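Two-component insecticidal protein 16 kDa unit (Alcaligenes faecalis, PDB 5V3S) probably acts as the 16 kDa, aegerolysin-family component of a binary insecticidal protein that kills corn rootworm much as Cry34Ab1/Cry35Ab1 does. Local coordinates at residues Phe97-Asp111 with Gly128-Val142. Sequence-based numbering, arbitrary orientation.
Sequences FEYYWDCPWSGSNSD and GGSPSGAMGNIFITV. Unlike the reference sequence in segment 128-142: M135 (reference Thr).
N109 reaches from the loop after strand 97-103 into the 128-135 loop and pins it mainly through one amide nitrogen. ND2 bonds to G133 O at 2.8 Å, close to the amide plane, and makes a longer bond of 3.3 Å to P131 O, arriving above that carbonyl's plane. Backbone O of N109 accepts from S130 OG, and two waters link the loops further, one between G107 O and G133 O, the other between N109 N and P131 O.

The second polar grip is on D111. Its OD2 takes G129 N at 2.7 Å and Y99 OH at 2.8 Å, from opposite faces of the carboxylate plane, while K125 adds a salt bridge.

Between these polar sites lies selenomethionine M135, which replaces the Thr of the reference sequence. Its CG leaves anti to the backbone N (chi1 -177°), and two further bends carry M135 CE to D111 CB at 3.6 Å; M135 SE passes N109 CB, and M135 CB rests on C103 SG.

I138 CD1 lies against the same Y99 hydroxyl, 3.5 Å from OH; beyond it the contact is apolar. I140 packs obliquely against the F97 ring, and V142 CG2 touches that ring's edge in plane, 3.6 Å from F97 CE2. Strands 97-103 and 136-142 run antiparallel, their axes 11.2 Å apart, as facing layers of the aegerolysin beta-sandwich, with the two loops closing one end of its core.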
ATOM      1  N   PHE A  97      -3.959   5.251   8.968  1.00  9.79           N
ATOM      2  CA  PHE A  97      -4.824   4.338   8.095  1.00  9.15           C
ATOM      3  C   PHE A  97      -4.359   2.897   8.095  1.00  9.14           C
ATOM      4  O   PHE A  97      -3.270   2.557   8.493  1.00 10.46           O
ATOM      5  CB  PHE A  97      -5.030   4.804   6.649  1.00  9.44           C
ATOM      6  CG  PHE A  97      -3.816   4.702   5.721  1.00  9.76           C
ATOM      7  CD1 PHE A  97      -3.388   3.524   5.188  1.00  9.56           C
ATOM      8  CD2 PHE A  97      -3.124   5.856   5.312  1.00  9.76           C
ATOM      9  CE1 PHE A  97      -2.319   3.467   4.293  1.00 10.29           C
ATOM     10  CE2 PHE A  97      -2.076   5.804   4.447  1.00  9.99           C
ATOM     11  CZ  PHE A  97      -1.649   4.588   3.930  1.00 10.83           C
ATOM     12  N   GLU A  98      -5.287   2.045   7.734  1.00  9.26           N
ATOM     13  CA  GLU A  98      -5.053   0.626   7.509  1.00  9.36           C
ATOM     14  C   GLU A  98      -5.473   0.403   6.070  1.00  9.61           C
ATOM     15  O   GLU A  98      -6.500   0.986   5.598  1.00 10.62           O
ATOM     16  CB  GLU A  98      -5.878  -0.225   8.443  1.00 10.21           C
ATOM     17  CG  GLU A  98      -5.400  -0.117   9.902  1.00 11.64           C
ATOM     18  CD  GLU A  98      -6.426  -0.646  10.884  1.00 11.21           C
ATOM     19  OE1 GLU A  98      -7.656  -0.609  10.645  1.00 12.93           O
ATOM     20  OE2 GLU A  98      -5.974  -1.168  11.848  1.00 13.47           O
ATOM     21  N   TYR A  99      -4.601  -0.299   5.316  1.00 10.11           N
ATOM     22  CA  TYR A  99      -4.948  -0.634   3.959  1.00 10.92           C
ATOM     23  C   TYR A  99      -4.932  -2.173   3.754  1.00 10.98           C
ATOM     24  O   TYR A  99      -4.152  -2.867   4.395  1.00 11.72           O
ATOM     25  CB  TYR A  99      -3.985   0.058   2.985  1.00 11.65           C
ATOM     26  CG  TYR A  99      -4.385  -0.140   1.546  1.00 12.56           C
ATOM     27  CD1 TYR A  99      -5.619   0.400   1.053  1.00 12.21           C
ATOM     28  CD2 TYR A  99      -3.596  -0.918   0.709  1.00 14.00           C
ATOM     29  CE1 TYR A  99      -5.981   0.184  -0.287  1.00 15.56           C
ATOM     30  CE2 TYR A  99      -3.919  -1.083  -0.594  1.00 13.89           C
ATOM     31  CZ  TYR A  99      -5.123  -0.554  -1.084  1.00 15.98           C
ATOM     32  OH  TYR A  99      -5.421  -0.844  -2.399  1.00 17.57           O
ATOM     33  N   TYR A 100      -5.768  -2.672   2.848  1.00 11.51           N
ATOM     34  CA  TYR A 100      -5.884  -4.148   2.592  1.00 12.97           C
ATOM     35  C   TYR A 100      -6.303  -4.335   1.182  1.00 13.02           C
ATOM     36  O   TYR A 100      -7.066  -3.510   0.632  1.00 11.75           O
ATOM     37  CB  TYR A 100      -6.929  -4.815   3.564  1.00 15.34           C
ATOM     38  CG  TYR A 100      -7.415  -6.216   3.147  1.00 18.44           C
ATOM     39  CD1 TYR A 100      -6.629  -7.307   3.379  1.00 19.45           C
ATOM     40  CD2 TYR A 100      -8.621  -6.418   2.425  1.00 20.75           C
ATOM     41  CE1 TYR A 100      -6.954  -8.575   2.941  1.00 20.99           C
ATOM     42  CE2 TYR A 100      -8.989  -7.704   2.015  1.00 21.58           C
ATOM     43  CZ  TYR A 100      -8.130  -8.784   2.307  1.00 21.03           C
ATOM     44  OH  TYR A 100      -8.413 -10.053   1.934  1.00 21.96           O
ATOM     45  N   TRP A 101      -5.717  -5.347   0.529  1.00 14.50           N
ATOM     46  CA  TRP A 101      -6.050  -5.677  -0.849  1.00 13.62           C
ATOM     47  C   TRP A 101      -6.168  -7.218  -0.998  1.00 14.60           C
ATOM     48  O   TRP A 101      -5.570  -7.966  -0.254  1.00 14.14           O
ATOM     49  CB  TRP A 101      -4.997  -5.106  -1.812  1.00 14.29           C
ATOM     50  CG  TRP A 101      -3.651  -5.731  -1.659  1.00 14.71           C
ATOM     51  CD1 TRP A 101      -3.194  -6.845  -2.298  1.00 15.45           C
ATOM     52  CD2 TRP A 101      -2.588  -5.324  -0.791  1.00 13.74           C
ATOM     53  NE1 TRP A 101      -1.955  -7.159  -1.894  1.00 15.95           N
ATOM     54  CE2 TRP A 101      -1.543  -6.235  -0.960  1.00 15.26           C
ATOM     55  CE3 TRP A 101      -2.381  -4.223   0.042  1.00 14.08           C
ATOM     56  CZ2 TRP A 101      -0.336  -6.135  -0.252  1.00 13.84           C
ATOM     57  CZ3 TRP A 101      -1.201  -4.141   0.750  1.00 13.57           C
ATOM     58  CH2 TRP A 101      -0.175  -5.054   0.555  1.00 13.89           C
ATOM     59  N   ASP A 102      -6.998  -7.633  -1.947  1.00 14.88           N
ATOM     60  CA  ASP A 102      -7.154  -9.025  -2.251  1.00 16.66           C
ATOM     61  C   ASP A 102      -7.296  -9.056  -3.729  1.00 17.78           C
ATOM     62  O   ASP A 102      -8.301  -8.611  -4.252  1.00 23.07           O
ATOM     63  CB  ASP A 102      -8.343  -9.612  -1.489  1.00 17.52           C
ATOM     64  CG  ASP A 102      -8.523 -11.092  -1.802  1.00 19.26           C
ATOM     65  OD1 ASP A 102      -7.511 -11.744  -2.132  1.00 20.22           O
ATOM     66  OD2 ASP A 102      -9.658 -11.569  -1.734  1.00 25.54           O
ATOM     67  N   CYS A 103      -6.231  -9.451  -4.410  1.00 18.84           N
ATOM     68  CA  CYS A 103      -6.130  -9.470  -5.846  1.00 20.99           C
ATOM     69  C   CYS A 103      -5.745 -10.902  -6.275  1.00 21.36           C
ATOM     70  O   CYS A 103      -4.569 -11.230  -6.483  1.00 19.11           O
ATOM     71  CB  CYS A 103      -5.071  -8.488  -6.294  1.00 21.11           C
ATOM     72  SG  CYS A 103      -5.321  -6.859  -5.539  1.00 28.80           S
ATOM     73  N   PRO A 104      -6.753 -11.745  -6.369  1.00 22.94           N
ATOM     74  CA  PRO A 104      -6.573 -13.184  -6.537  1.00 26.31           C
ATOM     75  C   PRO A 104      -6.225 -13.556  -7.966  1.00 31.08           C
ATOM     76  O   PRO A 104      -6.453 -12.762  -8.864  1.00 29.79           O
ATOM     77  CB  PRO A 104      -7.923 -13.720  -6.209  1.00 24.22           C
ATOM     78  CG  PRO A 104      -8.844 -12.692  -6.776  1.00 27.10           C
ATOM     79  CD  PRO A 104      -8.174 -11.363  -6.410  1.00 25.10           C
ATOM     80  N   TRP A 105      -5.613 -14.716  -8.131  1.00 35.12           N
ATOM     81  CA  TRP A 105      -5.247 -15.221  -9.451  1.00 45.96           C
ATOM     82  C   TRP A 105      -6.516 -15.387 -10.323  1.00 42.32           C
ATOM     83  O   TRP A 105      -6.543 -14.922 -11.462  1.00 47.08           O
ATOM     84  CB  TRP A 105      -4.423 -16.522  -9.295  1.00 50.12           C
ATOM     85  CG  TRP A 105      -4.110 -17.249 -10.551  1.00 60.94           C
ATOM     86  CD1 TRP A 105      -4.238 -18.595 -10.766  1.00 64.96           C
ATOM     87  CD2 TRP A 105      -3.627 -16.686 -11.780  1.00 68.06           C
ATOM     88  NE1 TRP A 105      -3.854 -18.906 -12.047  1.00 69.80           N
ATOM     89  CE2 TRP A 105      -3.481 -17.756 -12.695  1.00 71.86           C
ATOM     90  CE3 TRP A 105      -3.306 -15.383 -12.200  1.00 68.52           C
ATOM     91  CZ2 TRP A 105      -3.030 -17.565 -14.004  1.00 72.78           C
ATOM     92  CZ3 TRP A 105      -2.857 -15.192 -13.496  1.00 72.23           C
ATOM     93  CH2 TRP A 105      -2.721 -16.280 -14.385  1.00 75.60           C
ATOM     94  N   SER A 106      -7.567 -15.988  -9.758  1.00 42.12           N
ATOM     95  CA  SER A 106      -8.857 -16.129 -10.436  1.00 46.60           C
ATOM     96  C   SER A 106      -9.916 -15.544  -9.519  1.00 45.73           C
ATOM     97  O   SER A 106     -10.243 -16.122  -8.466  1.00 46.20           O
ATOM     98  CB  SER A 106      -9.177 -17.613 -10.756  1.00 46.87           C
ATOM     99  OG  SER A 106      -8.025 -18.317 -11.214  1.00 50.73           O
ATOM    100  N   GLY A 107     -10.414 -14.369  -9.888  1.00 45.11           N
ATOM    101  CA  GLY A 107     -11.411 -13.681  -9.084  1.00 42.29           C
ATOM    102  C   GLY A 107     -11.347 -12.177  -9.278  1.00 40.77           C
ATOM    103  O   GLY A 107     -10.557 -11.672 -10.065  1.00 42.09           O
ATOM    104  N   SER A 108     -12.185 -11.462  -8.550  1.00 38.65           N
ATOM    105  CA  SER A 108     -12.246 -10.010  -8.686  1.00 37.27           C
ATOM    106  C   SER A 108     -11.360  -9.365  -7.620  1.00 34.47           C
ATOM    107  O   SER A 108     -11.360  -9.806  -6.458  1.00 33.82           O
ATOM    108  CB  SER A 108     -13.681  -9.504  -8.556  1.00 40.49           C
ATOM    109  OG  SER A 108     -14.424 -10.308  -7.659  1.00 47.45           O
ATOM    110  N   ASN A 109     -10.601  -8.365  -8.054  1.00 34.86           N
ATOM    111  CA  ASN A 109      -9.797  -7.491  -7.161  1.00 30.59           C
ATOM    112  C   ASN A 109     -10.741  -6.816  -6.197  1.00 31.04           C
ATOM    113  O   ASN A 109     -11.849  -6.390  -6.607  1.00 29.15           O
ATOM    114  CB  ASN A 109      -9.066  -6.407  -7.993  1.00 32.86           C
ATOM    115  CG  ASN A 109      -8.031  -6.961  -8.952  1.00 33.54           C
ATOM    116  OD1 ASN A 109      -7.154  -7.754  -8.578  1.00 37.23           O
ATOM    117  ND2 ASN A 109      -8.066  -6.486 -10.190  1.00 32.49           N
ATOM    118  N   SER A 110     -10.347  -6.734  -4.913  1.00 27.71           N
ATOM    119  CA  SER A 110     -10.963  -5.824  -3.988  1.00 23.41           C
ATOM    120  C   SER A 110      -9.898  -5.155  -3.097  1.00 22.64           C
ATOM    121  O   SER A 110      -8.749  -5.640  -2.952  1.00 18.71           O
ATOM    122  CB  SER A 110     -11.974  -6.531  -3.091  1.00 26.20           C
ATOM    123  OG  SER A 110     -11.338  -7.370  -2.122  1.00 27.73           O
ATOM    124  N   ASP A 111     -10.295  -4.047  -2.517  1.00 21.54           N
ATOM    125  CA  ASP A 111      -9.430  -3.448  -1.456  1.00 20.98           C
ATOM    126  C   ASP A 111     -10.237  -2.720  -0.432  1.00 23.09           C
ATOM    127  O   ASP A 111     -11.489  -2.697  -0.462  1.00 22.69           O
ATOM    128  CB  ASP A 111      -8.369  -2.590  -2.138  1.00 21.30           C
ATOM    129  CG  ASP A 111      -8.912  -1.237  -2.665  1.00 23.82           C
ATOM    130  OD1 ASP A 111     -10.156  -0.892  -2.444  1.00 22.48           O
ATOM    131  OD2 ASP A 111      -8.042  -0.552  -3.284  1.00 21.35           O
ATOM    132  N   GLY A 128      -7.104   1.386  -7.351  1.00 25.44           N
ATOM    133  CA  GLY A 128      -7.531   0.436  -6.315  1.00 25.85           C
ATOM    134  C   GLY A 128      -9.010   0.121  -6.505  1.00 32.00           C
ATOM    135  O   GLY A 128      -9.581   0.466  -7.530  1.00 35.68           O
ATOM    136  N   GLY A 129      -9.641  -0.491  -5.500  1.00 31.32           N
ATOM    137  CA  GLY A 129     -11.057  -0.828  -5.582  1.00 35.30           C
ATOM    138  C   GLY A 129     -11.115  -2.098  -6.392  1.00 36.35           C
ATOM    139  O   GLY A 129     -10.284  -2.990  -6.188  1.00 30.48           O
ATOM    140  N   SER A 130     -12.028  -2.123  -7.367  1.00 38.25           N
ATOM    141  CA  SER A 130     -12.347  -3.322  -8.176  1.00 39.50           C
ATOM    142  C   SER A 130     -12.220  -3.130  -9.714  1.00 38.56           C
ATOM    143  O   SER A 130     -13.216  -3.300 -10.443  1.00 34.99           O
ATOM    144  CB  SER A 130     -13.787  -3.784  -7.837  1.00 39.92           C
ATOM    145  OG  SER A 130     -13.925  -4.100  -6.442  1.00 43.81           O
ATOM    146  N   PRO A 131     -11.001  -2.822 -10.227  1.00 38.85           N
ATOM    147  CA  PRO A 131     -10.811  -2.833 -11.665  1.00 36.45           C
ATOM    148  C   PRO A 131     -10.799  -4.255 -12.259  1.00 39.12           C
ATOM    149  O   PRO A 131     -10.753  -5.238 -11.536  1.00 33.38           O
ATOM    150  CB  PRO A 131      -9.419  -2.207 -11.820  1.00 41.29           C
ATOM    151  CG  PRO A 131      -8.687  -2.695 -10.617  1.00 37.99           C
ATOM    152  CD  PRO A 131      -9.723  -2.520  -9.532  1.00 42.99           C
ATOM    153  N   SER A 132     -10.784  -4.336 -13.581  1.00 41.67           N
ATOM    154  CA  SER A 132     -10.602  -5.612 -14.256  1.00 46.83           C
ATOM    155  C   SER A 132      -9.136  -6.006 -14.168  1.00 46.57           C
ATOM    156  O   SER A 132      -8.304  -5.212 -13.696  1.00 51.58           O
ATOM    157  CB  SER A 132     -11.022  -5.494 -15.727  1.00 45.48           C
ATOM    158  OG  SER A 132     -12.409  -5.377 -15.800  1.00 43.61           O
ATOM    159  N   GLY A 133      -8.838  -7.238 -14.593  1.00 41.51           N
ATOM    160  CA  GLY A 133      -7.445  -7.683 -14.821  1.00 38.57           C
ATOM    161  C   GLY A 133      -6.521  -7.414 -13.634  1.00 33.72           C
ATOM    162  O   GLY A 133      -6.930  -7.593 -12.458  1.00 34.50           O
ATOM    163  N   ALA A 134      -5.322  -6.925 -13.924  1.00 27.50           N
ATOM    164  CA  ALA A 134      -4.334  -6.669 -12.841  1.00 27.98           C
ATOM    165  C   ALA A 134      -4.738  -5.450 -11.999  1.00 26.38           C
ATOM    166  O   ALA A 134      -5.185  -4.412 -12.528  1.00 25.86           O
ATOM    167  CB  ALA A 134      -2.929  -6.474 -13.402  1.00 26.91           C
HETATM  168  N   MSE A 135      -4.563  -5.568 -10.695  1.00 22.83           N
HETATM  169  CA  MSE A 135      -4.840  -4.430  -9.799  1.00 23.78           C
HETATM  170  C   MSE A 135      -4.166  -3.126 -10.212  1.00 19.45           C
HETATM  171  O   MSE A 135      -4.794  -2.091 -10.228  1.00 18.53           O
HETATM  172  CB  MSE A 135      -4.539  -4.837  -8.357  1.00 23.28           C
HETATM  173  CG  MSE A 135      -4.846  -3.780  -7.306  1.00 25.93           C
HETATM  174 SE   MSE A 135      -6.756  -3.329  -7.284  0.95 25.09          SE
HETATM  175  CE  MSE A 135      -7.159  -3.542  -5.395  1.00 28.45           C
ATOM    176  N   GLY A 136      -2.899  -3.142 -10.524  1.00 17.04           N
ATOM    177  CA  GLY A 136      -2.297  -1.959 -11.129  1.00 17.57           C
ATOM    178  C   GLY A 136      -1.668  -0.982 -10.129  1.00 15.74           C
ATOM    179  O   GLY A 136      -1.265  -1.372  -9.104  1.00 13.11           O
ATOM    180  N   ASN A 137      -1.588   0.286 -10.508  1.00 17.21           N
ATOM    181  CA  ASN A 137      -0.953   1.334  -9.717  1.00 16.29           C
ATOM    182  C   ASN A 137      -2.006   1.984  -8.802  1.00 15.65           C
ATOM    183  O   ASN A 137      -3.135   2.311  -9.238  1.00 14.54           O
ATOM    184  CB  ASN A 137      -0.324   2.407 -10.608  1.00 19.01           C
ATOM    185  CG  ASN A 137       0.787   1.867 -11.507  1.00 22.28           C
ATOM    186  OD1 ASN A 137       1.851   1.571 -11.053  1.00 24.63           O
ATOM    187  ND2 ASN A 137       0.471   1.606 -12.772  1.00 25.47           N
ATOM    188  N   ILE A 138      -1.636   2.250  -7.543  1.00 12.35           N
ATOM    189  CA  ILE A 138      -2.553   2.854  -6.574  1.00 11.94           C
ATOM    190  C   ILE A 138      -1.692   3.940  -5.894  1.00 12.69           C
ATOM    191  O   ILE A 138      -0.508   3.712  -5.673  1.00 10.24           O
ATOM    192  CB  ILE A 138      -2.967   1.820  -5.441  1.00 13.50           C
ATOM    193  CG1 ILE A 138      -3.588   0.510  -6.044  1.00 14.85           C
ATOM    194  CG2 ILE A 138      -3.884   2.429  -4.410  1.00 13.46           C
ATOM    195  CD1 ILE A 138      -3.389  -0.762  -5.231  1.00 15.53           C
ATOM    196  N   PHE A 139      -2.331   5.030  -5.510  1.00 13.34           N
ATOM    197  CA  PHE A 139      -1.713   6.247  -4.990  1.00 14.05           C
ATOM    198  C   PHE A 139      -2.502   6.631  -3.769  1.00 12.03           C
ATOM    199  O   PHE A 139      -3.690   6.774  -3.827  1.00 11.45           O
ATOM    200  CB  PHE A 139      -1.844   7.326  -6.077  1.00 17.92           C
ATOM    201  CG  PHE A 139      -1.245   8.686  -5.781  1.00 22.36           C
ATOM    202  CD1 PHE A 139      -0.016   8.855  -5.176  1.00 26.74           C
ATOM    203  CD2 PHE A 139      -1.882   9.826  -6.286  1.00 23.88           C
ATOM    204  CE1 PHE A 139       0.544  10.125  -5.011  1.00 24.62           C
ATOM    205  CE2 PHE A 139      -1.344  11.091  -6.119  1.00 25.83           C
ATOM    206  CZ  PHE A 139      -0.108  11.243  -5.517  1.00 24.51           C
ATOM    207  N   ILE A 140      -1.815   6.807  -2.620  1.00 11.09           N
ATOM    208  CA  ILE A 140      -2.447   7.389  -1.410  1.00 10.68           C
ATOM    209  C   ILE A 140      -1.628   8.639  -0.999  1.00 10.99           C
ATOM    210  O   ILE A 140      -0.467   8.541  -0.935  1.00 11.82           O
ATOM    211  CB  ILE A 140      -2.509   6.390  -0.258  1.00 11.97           C
ATOM    212  CG1 ILE A 140      -3.249   5.107  -0.717  1.00 13.44           C
ATOM    213  CG2 ILE A 140      -3.152   7.047   0.984  1.00 12.95           C
ATOM    214  CD1 ILE A 140      -3.356   4.073   0.380  1.00 15.62           C
ATOM    215  N   THR A 141      -2.293   9.752  -0.830  1.00 10.59           N
ATOM    216  CA  THR A 141      -1.793  10.974  -0.278  1.00 12.16           C
ATOM    217  C   THR A 141      -2.282  11.077   1.158  1.00 11.06           C
ATOM    218  O   THR A 141      -3.437  10.745   1.553  1.00 11.06           O
ATOM    219  CB  THR A 141      -2.117  12.225  -1.163  1.00 12.96           C
ATOM    220  OG1 THR A 141      -3.568  12.306  -1.388  1.00 11.73           O
ATOM    221  CG2 THR A 141      -1.416  12.125  -2.568  1.00 14.66           C
ATOM    222  N   VAL A 142      -1.375  11.607   1.986  1.00 10.16           N
ATOM    223  CA  VAL A 142      -1.662  11.794   3.322  1.00  9.85           C
ATOM    224  C   VAL A 142      -1.147  13.219   3.695  1.00  9.08           C
ATOM    225  O   VAL A 142      -0.025  13.497   3.482  1.00  8.71           O
ATOM    226  CB  VAL A 142      -0.996  10.744   4.170  1.00 11.26           C
ATOM    227  CG1 VAL A 142      -1.460  10.975   5.573  1.00 12.22           C
ATOM    228  CG2 VAL A 142      -1.353   9.285   3.718  1.00 11.36           C
TER
HETATM  229  O   HOH W   1      -9.100  -9.473 -11.688  1.00 45.51           O
HETATM  230  O   HOH W   2     -11.725  -7.393 -10.429  1.00 32.60           O